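Local coordinates for protein triphenylmethane reductase (PDB 2JL1) that probably reduces triphenylmethane dyes, using the NADP cofactor held in its Rossmann-type nucleotide-binding fold, at residues R129-A141 with V185-V199. Sequence-based numbering, arbitrary orientation.
Sequences RTTNIPYTFLRNA and VLTEEGHENKTYNLV. With GOL (glycerol), chain E.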
ATOM      1  N   ARG A 129       6.401  -5.327  -2.951  1.00 23.46           N
ATOM      2  CA  ARG A 129       7.073  -4.877  -4.178  1.00 24.44           C
ATOM      3  C   ARG A 129       8.326  -4.018  -3.905  1.00 25.41           C
ATOM      4  O   ARG A 129       9.324  -4.171  -4.610  1.00 25.36           O
ATOM      5  CB  ARG A 129       6.109  -4.192  -5.149  1.00 24.65           C
ATOM      6  CG  ARG A 129       5.045  -5.130  -5.732  1.00 23.39           C
ATOM      7  CD  ARG A 129       4.075  -4.367  -6.632  1.00 23.79           C
ATOM      8  NE  ARG A 129       3.010  -5.211  -7.183  1.00 25.10           N
ATOM      9  CZ  ARG A 129       3.112  -5.938  -8.297  1.00 26.77           C
ATOM     10  NH1 ARG A 129       4.251  -5.964  -8.986  1.00 27.81           N
ATOM     11  NH2 ARG A 129       2.068  -6.644  -8.724  1.00 24.85           N
ATOM     12  N   THR A 130       8.296  -3.164  -2.874  1.00 25.64           N
ATOM     13  CA  THR A 130       9.472  -2.332  -2.504  1.00 26.44           C
ATOM     14  C   THR A 130      10.706  -3.120  -2.081  1.00 27.07           C
ATOM     15  O   THR A 130      11.826  -2.581  -2.070  1.00 27.59           O
ATOM     16  CB  THR A 130       9.154  -1.304  -1.384  1.00 26.58           C
ATOM     17  OG1 THR A 130       9.123  -1.962  -0.095  1.00 26.63           O
ATOM     18  CG2 THR A 130       7.857  -0.608  -1.666  1.00 26.57           C
ATOM     19  N   THR A 131      10.515  -4.376  -1.700  1.00 26.65           N
ATOM     20  CA  THR A 131      11.639  -5.178  -1.250  1.00 27.79           C
ATOM     21  C   THR A 131      12.470  -5.775  -2.384  1.00 28.90           C
ATOM     22  O   THR A 131      13.589  -6.215  -2.142  1.00 30.17           O
ATOM     23  CB  THR A 131      11.206  -6.334  -0.369  1.00 27.15           C
ATOM     24  OG1 THR A 131      10.515  -7.294  -1.175  1.00 26.82           O
ATOM     25  CG2 THR A 131      10.324  -5.855   0.777  1.00 25.41           C
ATOM     26  N   ASN A 132      11.914  -5.859  -3.589  1.00 30.01           N
ATOM     27  CA  ASN A 132      12.592  -6.577  -4.684  1.00 30.73           C
ATOM     28  C   ASN A 132      12.741  -8.095  -4.458  1.00 30.48           C
ATOM     29  O   ASN A 132      13.441  -8.770  -5.222  1.00 31.01           O
ATOM     30  CB  ASN A 132      13.971  -5.950  -4.973  1.00 31.37           C
ATOM     31  CG  ASN A 132      13.866  -4.495  -5.408  1.00 33.58           C
ATOM     32  OD1 ASN A 132      12.946  -4.126  -6.147  1.00 33.01           O
ATOM     33  ND2 ASN A 132      14.801  -3.655  -4.942  1.00 33.95           N
ATOM     34  N   ILE A 133      12.113  -8.635  -3.408  1.00 28.76           N
ATOM     35  CA  ILE A 133      12.055 -10.090  -3.244  1.00 27.56           C
ATOM     36  C   ILE A 133      11.056 -10.662  -4.258  1.00 26.63           C
ATOM     37  O   ILE A 133       9.929 -10.158  -4.372  1.00 26.57           O
ATOM     38  CB  ILE A 133      11.646 -10.525  -1.804  1.00 27.40           C
ATOM     39  CG1 ILE A 133      12.545  -9.896  -0.729  1.00 27.88           C
ATOM     40  CG2 ILE A 133      11.650 -12.058  -1.668  1.00 26.70           C
ATOM     41  CD1 ILE A 133      12.017 -10.143   0.745  1.00 27.51           C
ATOM     42  N   PRO A 134      11.463 -11.711  -5.009  1.00 25.94           N
ATOM     43  CA  PRO A 134      10.537 -12.450  -5.881  1.00 25.06           C
ATOM     44  C   PRO A 134       9.286 -12.831  -5.102  1.00 24.37           C
ATOM     45  O   PRO A 134       9.405 -13.447  -4.038  1.00 24.30           O
ATOM     46  CB  PRO A 134      11.325 -13.721  -6.219  1.00 25.57           C
ATOM     47  CG  PRO A 134      12.766 -13.315  -6.099  1.00 25.49           C
ATOM     48  CD  PRO A 134      12.832 -12.262  -5.049  1.00 25.70           C
ATOM     49  N   TYR A 135       8.110 -12.469  -5.619  1.00 23.11           N
ATOM     50  CA  TYR A 135       6.845 -12.597  -4.863  1.00 22.26           C
ATOM     51  C   TYR A 135       5.867 -13.509  -5.581  1.00 22.13           C
ATOM     52  O   TYR A 135       5.974 -13.745  -6.793  1.00 22.31           O
ATOM     53  CB  TYR A 135       6.168 -11.221  -4.648  1.00 22.08           C
ATOM     54  CG  TYR A 135       5.716 -10.591  -5.958  1.00 21.97           C
ATOM     55  CD1 TYR A 135       4.468 -10.906  -6.520  1.00 21.12           C
ATOM     56  CD2 TYR A 135       6.559  -9.722  -6.662  1.00 21.85           C
ATOM     57  CE1 TYR A 135       4.061 -10.351  -7.734  1.00 20.71           C
ATOM     58  CE2 TYR A 135       6.162  -9.157  -7.877  1.00 23.20           C
ATOM     59  CZ  TYR A 135       4.928  -9.486  -8.410  1.00 20.94           C
ATOM     60  OH  TYR A 135       4.549  -8.950  -9.608  1.00 23.19           O
ATOM     61  N   THR A 136       4.906 -14.022  -4.822  1.00 21.91           N
ATOM     62  CA  THR A 136       3.703 -14.609  -5.385  1.00 21.02           C
ATOM     63  C   THR A 136       2.537 -14.070  -4.574  1.00 20.87           C
ATOM     64  O   THR A 136       2.481 -14.259  -3.366  1.00 19.96           O
ATOM     65  CB  THR A 136       3.657 -16.144  -5.296  1.00 21.83           C
ATOM     66  OG1 THR A 136       4.839 -16.718  -5.894  1.00 20.38           O
ATOM     67  CG2 THR A 136       2.419 -16.661  -6.058  1.00 21.42           C
ATOM     68  N   PHE A 137       1.603 -13.413  -5.244  1.00 20.43           N
ATOM     69  CA  PHE A 137       0.430 -12.894  -4.559  1.00 21.02           C
ATOM     70  C   PHE A 137      -0.696 -13.896  -4.774  1.00 20.94           C
ATOM     71  O   PHE A 137      -1.179 -14.105  -5.892  1.00 21.16           O
ATOM     72  CB  PHE A 137       0.085 -11.494  -5.070  1.00 21.20           C
ATOM     73  CG  PHE A 137       1.135 -10.467  -4.758  1.00 21.97           C
ATOM     74  CD1 PHE A 137       1.351  -9.395  -5.617  1.00 22.78           C
ATOM     75  CD2 PHE A 137       1.919 -10.575  -3.612  1.00 23.09           C
ATOM     76  CE1 PHE A 137       2.300  -8.425  -5.323  1.00 21.90           C
ATOM     77  CE2 PHE A 137       2.908  -9.611  -3.341  1.00 24.02           C
ATOM     78  CZ  PHE A 137       3.088  -8.545  -4.206  1.00 21.72           C
ATOM     79  N   LEU A 138      -1.019 -14.587  -3.697  1.00 21.26           N
ATOM     80  CA  LEU A 138      -2.031 -15.605  -3.658  1.00 21.40           C
ATOM     81  C   LEU A 138      -3.293 -14.873  -3.239  1.00 21.49           C
ATOM     82  O   LEU A 138      -3.575 -14.702  -2.041  1.00 22.42           O
ATOM     83  CB  LEU A 138      -1.643 -16.672  -2.605  1.00 20.83           C
ATOM     84  CG  LEU A 138      -0.346 -17.458  -2.864  1.00 22.73           C
ATOM     85  CD1 LEU A 138       0.150 -18.203  -1.589  1.00 19.84           C
ATOM     86  CD2 LEU A 138      -0.508 -18.425  -4.033  1.00 22.12           C
ATOM     87  N   ARG A 139      -4.031 -14.365  -4.218  1.00 20.77           N
ATOM     88  CA  ARG A 139      -5.163 -13.495  -3.899  1.00 21.26           C
ATOM     89  C   ARG A 139      -6.396 -14.347  -3.639  1.00 21.60           C
ATOM     90  O   ARG A 139      -7.074 -14.768  -4.570  1.00 23.05           O
ATOM     91  CB  ARG A 139      -5.414 -12.509  -5.042  1.00 21.15           C
ATOM     92  CG  ARG A 139      -4.340 -11.448  -5.206  1.00 20.57           C
ATOM     93  CD  ARG A 139      -4.799 -10.446  -6.233  1.00 20.93           C
ATOM     94  NE  ARG A 139      -4.121  -9.159  -6.091  1.00 24.36           N
ATOM     95  CZ  ARG A 139      -4.545  -8.046  -6.697  1.00 25.99           C
ATOM     96  NH1 ARG A 139      -5.619  -8.087  -7.488  1.00 22.73           N
ATOM     97  NH2 ARG A 139      -3.912  -6.892  -6.519  1.00 22.80           N
ATOM     98  N   ASN A 140      -6.665 -14.628  -2.367  1.00 22.30           N
ATOM     99  CA  ASN A 140      -7.686 -15.610  -2.009  1.00 21.64           C
ATOM    100  C   ASN A 140      -9.093 -15.037  -2.120  1.00 21.22           C
ATOM    101  O   ASN A 140      -9.307 -13.872  -1.831  1.00 20.31           O
ATOM    102  CB  ASN A 140      -7.453 -16.148  -0.593  1.00 20.70           C
ATOM    103  CG  ASN A 140      -6.240 -17.061  -0.504  1.00 21.72           C
ATOM    104  OD1 ASN A 140      -5.706 -17.525  -1.522  1.00 22.86           O
ATOM    105  ND2 ASN A 140      -5.774 -17.289   0.712  1.00 23.71           N
ATOM    106  N   ALA A 141     -10.042 -15.890  -2.521  1.00 21.00           N
ATOM    107  CA  ALA A 141     -11.461 -15.612  -2.380  1.00 19.76           C
ATOM    108  C   ALA A 141     -11.882 -15.616  -0.903  1.00 21.29           C
ATOM    109  O   ALA A 141     -11.157 -16.109  -0.028  1.00 20.70           O
ATOM    110  CB  ALA A 141     -12.269 -16.696  -3.119  1.00 19.89           C
ATOM    111  N   VAL A 185       2.238 -23.912  -4.780  1.00 25.73           N
ATOM    112  CA  VAL A 185       3.057 -22.788  -5.173  1.00 26.17           C
ATOM    113  C   VAL A 185       4.439 -22.771  -4.493  1.00 26.52           C
ATOM    114  O   VAL A 185       5.455 -22.528  -5.157  1.00 26.91           O
ATOM    115  CB  VAL A 185       2.267 -21.471  -4.934  1.00 25.61           C
ATOM    116  CG1 VAL A 185       3.175 -20.269  -4.873  1.00 26.33           C
ATOM    117  CG2 VAL A 185       1.202 -21.290  -6.030  1.00 25.52           C
ATOM    118  N   LEU A 186       4.468 -23.026  -3.185  1.00 27.35           N
ATOM    119  CA  LEU A 186       5.715 -23.071  -2.385  1.00 28.40           C
ATOM    120  C   LEU A 186       6.716 -24.170  -2.775  1.00 29.11           C
ATOM    121  O   LEU A 186       7.926 -24.049  -2.505  1.00 28.68           O
ATOM    122  CB  LEU A 186       5.387 -23.172  -0.887  1.00 28.25           C
ATOM    123  CG  LEU A 186       4.678 -21.951  -0.257  1.00 28.72           C
ATOM    124  CD1 LEU A 186       4.065 -22.298   1.101  1.00 29.24           C
ATOM    125  CD2 LEU A 186       5.616 -20.732  -0.148  1.00 28.70           C
ATOM    126  N   THR A 187       6.216 -25.223  -3.422  1.00 29.97           N
ATOM    127  CA  THR A 187       6.998 -26.449  -3.657  1.00 31.22           C
ATOM    128  C   THR A 187       7.211 -26.777  -5.135  1.00 32.19           C
ATOM    129  O   THR A 187       7.502 -27.926  -5.471  1.00 32.76           O
ATOM    130  CB  THR A 187       6.308 -27.671  -3.015  1.00 31.06           C
ATOM    131  OG1 THR A 187       4.957 -27.764  -3.501  1.00 30.27           O
ATOM    132  CG2 THR A 187       6.303 -27.559  -1.499  1.00 30.25           C
ATOM    133  N   GLU A 188       7.058 -25.785  -6.009  1.00 32.65           N
ATOM    134  CA  GLU A 188       7.389 -25.947  -7.427  1.00 33.85           C
ATOM    135  C   GLU A 188       7.832 -24.621  -8.036  1.00 34.82           C
ATOM    136  O   GLU A 188       7.478 -23.547  -7.534  1.00 35.15           O
ATOM    137  CB  GLU A 188       6.205 -26.514  -8.221  1.00 33.58           C
ATOM    138  CG  GLU A 188       4.992 -25.623  -8.202  1.00 34.10           C
ATOM    139  CD  GLU A 188       3.771 -26.239  -8.851  1.00 36.49           C
ATOM    140  OE1 GLU A 188       2.954 -25.464  -9.377  1.00 36.20           O
ATOM    141  OE2 GLU A 188       3.603 -27.482  -8.832  1.00 37.55           O
ATOM    142  N   GLU A 189       8.585 -24.728  -9.131  1.00 35.49           N
ATOM    143  CA  GLU A 189       9.106 -23.600  -9.914  1.00 36.03           C
ATOM    144  C   GLU A 189       8.012 -22.869 -10.675  1.00 34.89           C
ATOM    145  O   GLU A 189       6.931 -23.402 -10.882  1.00 35.43           O
ATOM    146  CB  GLU A 189      10.097 -24.117 -10.963  1.00 36.45           C
ATOM    147  CG  GLU A 189      11.155 -25.082 -10.446  1.00 40.25           C
ATOM    148  CD  GLU A 189      12.435 -24.384  -9.994  1.00 44.86           C
ATOM    149  OE1 GLU A 189      12.344 -23.282  -9.380  1.00 46.77           O
ATOM    150  OE2 GLU A 189      13.533 -24.954 -10.244  1.00 45.45           O
ATOM    151  N   GLY A 190       8.315 -21.655 -11.118  1.00 34.08           N
ATOM    152  CA  GLY A 190       7.471 -20.974 -12.086  1.00 32.75           C
ATOM    153  C   GLY A 190       6.527 -19.893 -11.592  1.00 31.71           C
ATOM    154  O   GLY A 190       5.896 -19.234 -12.405  1.00 31.59           O
ATOM    155  N   HIS A 191       6.439 -19.692 -10.279  1.00 30.80           N
ATOM    156  CA  HIS A 191       5.440 -18.776  -9.701  1.00 29.43           C
ATOM    157  C   HIS A 191       6.030 -17.445  -9.215  1.00 28.97           C
ATOM    158  O   HIS A 191       5.362 -16.661  -8.530  1.00 27.56           O
ATOM    159  CB  HIS A 191       4.675 -19.479  -8.570  1.00 29.42           C
ATOM    160  CG  HIS A 191       4.083 -20.787  -8.981  1.00 28.70           C
ATOM    161  ND1 HIS A 191       3.134 -20.892  -9.975  1.00 28.25           N
ATOM    162  CD2 HIS A 191       4.311 -22.049  -8.545  1.00 26.86           C
ATOM    163  CE1 HIS A 191       2.803 -22.161 -10.133  1.00 26.45           C
ATOM    164  NE2 HIS A 191       3.489 -22.880  -9.268  1.00 24.31           N
ATOM    165  N   GLU A 192       7.286 -17.195  -9.583  1.00 27.70           N
ATOM    166  CA  GLU A 192       7.954 -15.978  -9.190  1.00 27.44           C
ATOM    167  C   GLU A 192       7.374 -14.763  -9.909  1.00 26.10           C
ATOM    168  O   GLU A 192       7.114 -14.784 -11.125  1.00 24.73           O
ATOM    169  CB  GLU A 192       9.459 -16.089  -9.385  1.00 28.69           C
ATOM    170  CG  GLU A 192      10.115 -16.839  -8.238  1.00 33.38           C
ATOM    171  CD  GLU A 192      11.437 -17.464  -8.618  1.00 41.08           C
ATOM    172  OE1 GLU A 192      11.445 -18.694  -8.881  1.00 44.40           O
ATOM    173  OE2 GLU A 192      12.464 -16.731  -8.657  1.00 43.13           O
ATOM    174  N   ASN A 193       7.141 -13.716  -9.132  1.00 24.32           N
ATOM    175  CA  ASN A 193       6.606 -12.466  -9.664  1.00 24.22           C
ATOM    176  C   ASN A 193       5.252 -12.623 -10.367  1.00 23.85           C
ATOM    177  O   ASN A 193       5.010 -12.046 -11.429  1.00 23.85           O
ATOM    178  CB  ASN A 193       7.652 -11.797 -10.559  1.00 24.07           C
ATOM    179  CG  ASN A 193       8.955 -11.549  -9.830  1.00 25.37           C
ATOM    180  OD1 ASN A 193      10.044 -11.715 -10.401  1.00 30.41           O
ATOM    181  ND2 ASN A 193       8.864 -11.133  -8.571  1.00 24.40           N
ATOM    182  N   LYS A 194       4.366 -13.400  -9.754  1.00 23.95           N
ATOM    183  CA  LYS A 194       3.027 -13.667 -10.323  1.00 24.32           C
ATOM    184  C   LYS A 194       1.941 -13.341  -9.326  1.00 23.69           C
ATOM    185  O   LYS A 194       2.158 -13.450  -8.118  1.00 22.99           O
ATOM    186  CB  LYS A 194       2.893 -15.151 -10.688  1.00 24.73           C
ATOM    187  CG  LYS A 194       3.925 -15.658 -11.656  1.00 27.39           C
ATOM    188  CD  LYS A 194       3.470 -15.532 -13.071  1.00 30.41           C
ATOM    189  CE  LYS A 194       4.585 -15.918 -14.018  1.00 33.31           C
ATOM    190  NZ  LYS A 194       4.671 -17.403 -14.183  1.00 35.07           N
ATOM    191  N   THR A 195       0.782 -12.931  -9.844  1.00 23.78           N
ATOM    192  CA  THR A 195      -0.420 -12.709  -9.051  1.00 23.90           C
ATOM    193  C   THR A 195      -1.438 -13.740  -9.535  1.00 24.22           C
ATOM    194  O   THR A 195      -1.615 -13.920 -10.747  1.00 23.60           O
ATOM    195  CB  THR A 195      -0.961 -11.235  -9.195  1.00 23.90           C
ATOM    196  OG1 THR A 195       0.040 -10.302  -8.751  1.00 24.39           O
ATOM    197  CG2 THR A 195      -2.221 -11.007  -8.370  1.00 23.94           C
ATOM    198  N   TYR A 196      -2.077 -14.439  -8.588  1.00 23.90           N
ATOM    199  CA  TYR A 196      -3.162 -15.358  -8.901  1.00 24.64           C
ATOM    200  C   TYR A 196      -4.412 -14.894  -8.194  1.00 23.93           C
ATOM    201  O   TYR A 196      -4.356 -14.530  -7.023  1.00 25.53           O
ATOM    202  CB  TYR A 196      -2.818 -16.801  -8.457  1.00 25.12           C
ATOM    203  CG  TYR A 196      -1.625 -17.355  -9.164  1.00 26.75           C
ATOM    204  CD1 TYR A 196      -1.661 -17.618 -10.533  1.00 28.73           C
ATOM    205  CD2 TYR A 196      -0.438 -17.583  -8.477  1.00 27.20           C
ATOM    206  CE1 TYR A 196      -0.516 -18.111 -11.216  1.00 28.04           C
ATOM    207  CE2 TYR A 196       0.686 -18.060  -9.126  1.00 28.00           C
ATOM    208  CZ  TYR A 196       0.646 -18.327 -10.484  1.00 27.51           C
ATOM    209  OH  TYR A 196       1.768 -18.807 -11.103  1.00 27.80           O
ATOM    210  N   ASN A 197      -5.539 -14.881  -8.896  1.00 23.79           N
ATOM    211  CA  ASN A 197      -6.828 -14.628  -8.238  1.00 23.66           C
ATOM    212  C   ASN A 197      -7.462 -15.991  -7.989  1.00 23.67           C
ATOM    213  O   ASN A 197      -7.946 -16.625  -8.909  1.00 24.20           O
ATOM    214  CB  ASN A 197      -7.710 -13.684  -9.079  1.00 24.41           C
ATOM    215  CG  ASN A 197      -7.162 -12.264  -9.143  1.00 24.81           C
ATOM    216  OD1 ASN A 197      -7.234 -11.481  -8.171  1.00 26.04           O
ATOM    217  ND2 ASN A 197      -6.647 -11.902 -10.306  1.00 27.87           N
ATOM    218  N   LEU A 198      -7.384 -16.453  -6.736  1.00 22.92           N
ATOM    219  CA  LEU A 198      -7.731 -17.815  -6.357  1.00 22.35           C
ATOM    220  C   LEU A 198      -9.190 -17.904  -5.910  1.00 21.89           C
ATOM    221  O   LEU A 198      -9.513 -17.767  -4.730  1.00 21.70           O
ATOM    222  CB  LEU A 198      -6.727 -18.351  -5.293  1.00 22.36           C
ATOM    223  CG  LEU A 198      -5.238 -18.349  -5.693  1.00 23.32           C
ATOM    224  CD1 LEU A 198      -4.302 -18.717  -4.514  1.00 22.35           C
ATOM    225  CD2 LEU A 198      -4.961 -19.292  -6.906  1.00 22.26           C
ATOM    226  N   VAL A 199     -10.064 -18.124  -6.890  1.00 21.38           N
ATOM    227  CA  VAL A 199     -11.500 -18.117  -6.691  1.00 21.03           C
ATOM    228  C   VAL A 199     -12.119 -19.289  -7.470  1.00 21.32           C
ATOM    229  O   VAL A 199     -11.445 -19.991  -8.258  1.00 21.52           O
ATOM    230  CB  VAL A 199     -12.153 -16.780  -7.171  1.00 21.37           C
ATOM    231  CG1 VAL A 199     -11.504 -15.560  -6.522  1.00 20.41           C
ATOM    232  CG2 VAL A 199     -12.087 -16.652  -8.684  1.00 20.23           C
TER
HETATM  233  C1  GOL E1291       8.571 -19.739  -6.859  1.00 42.83           C
HETATM  234  O1  GOL E1291       7.792 -20.666  -7.608  1.00 41.12           O
HETATM  235  C2  GOL E1291       8.267 -19.731  -5.352  1.00 43.83           C
HETATM  236  O2  GOL E1291       7.755 -20.980  -4.917  1.00 41.27           O
HETATM  237  C3  GOL E1291       7.354 -18.576  -4.902  1.00 45.46           C
HETATM  238  O3  GOL E1291       7.942 -17.277  -5.009  1.00 47.96           O
HETATM  239  O   HOH W   1      -0.936  -7.875  -8.115  1.00 26.10           O
HETATM  240  O   HOH W   2       2.136  -9.705 -10.527  1.00 20.49           O
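Y135 presents one face of its ring to the turn that leads into strand 194-198: CA of N193 stands 3.7 Å from the ring centroid and 13° off the normal, a CH-pi contact. Its CG sits between backbone N and carbonyl carbon (chi1 65°), which swings the ring to that turn while CD1 of Y135 rests over one face of the F137 ring. T195 works at the ring edges, its OG1 3.5 Å from CD1 of F137, and water 2 joins this hydroxyl to OH of Y135. Further along, CG2 of T195 packs against the extended R139 chain, 3.4 Å from CD of R139, and N197 runs alongside R139 pointing the same way, with the guanidinium and amide planes strongly inclined. The charge of R139 is answered by salt bridges to E125 and E111, whereas OD1 of N197 accepts from the backbone N of F109.

On the other face, OG1 of T136 donates to O of H191 at 2.7 Å, from above the carbonyl plane. With CG2 anti to the backbone N, the methyl of T136 reaches the edge of the Y196 ring, 3.8 Å from CE2. ND1 of H191 and OH of Y196 share a further hydrogen bond, while NE2 of H191 donates to E188, so both ring nitrogens are engaged. CD2 of L138 meets V185 CG2 and, at 3.8 Å, L198 CD1.

Parallel pairing unites the two strands, from F137 N to K194 O through A141 N to L198 O; the axes of the two strand segments are inclined by 18°. Strand 194-198 is an edge strand of the parallel Rossmann-type sheet within this chain, and 135-140 separates it from 101-107. Helix 117-130 packs against the Y135, F137 and R139 face, helix 175-186 against L138, N140 and L198, and strand 135-140 leads into A141, part of the NADP pocket.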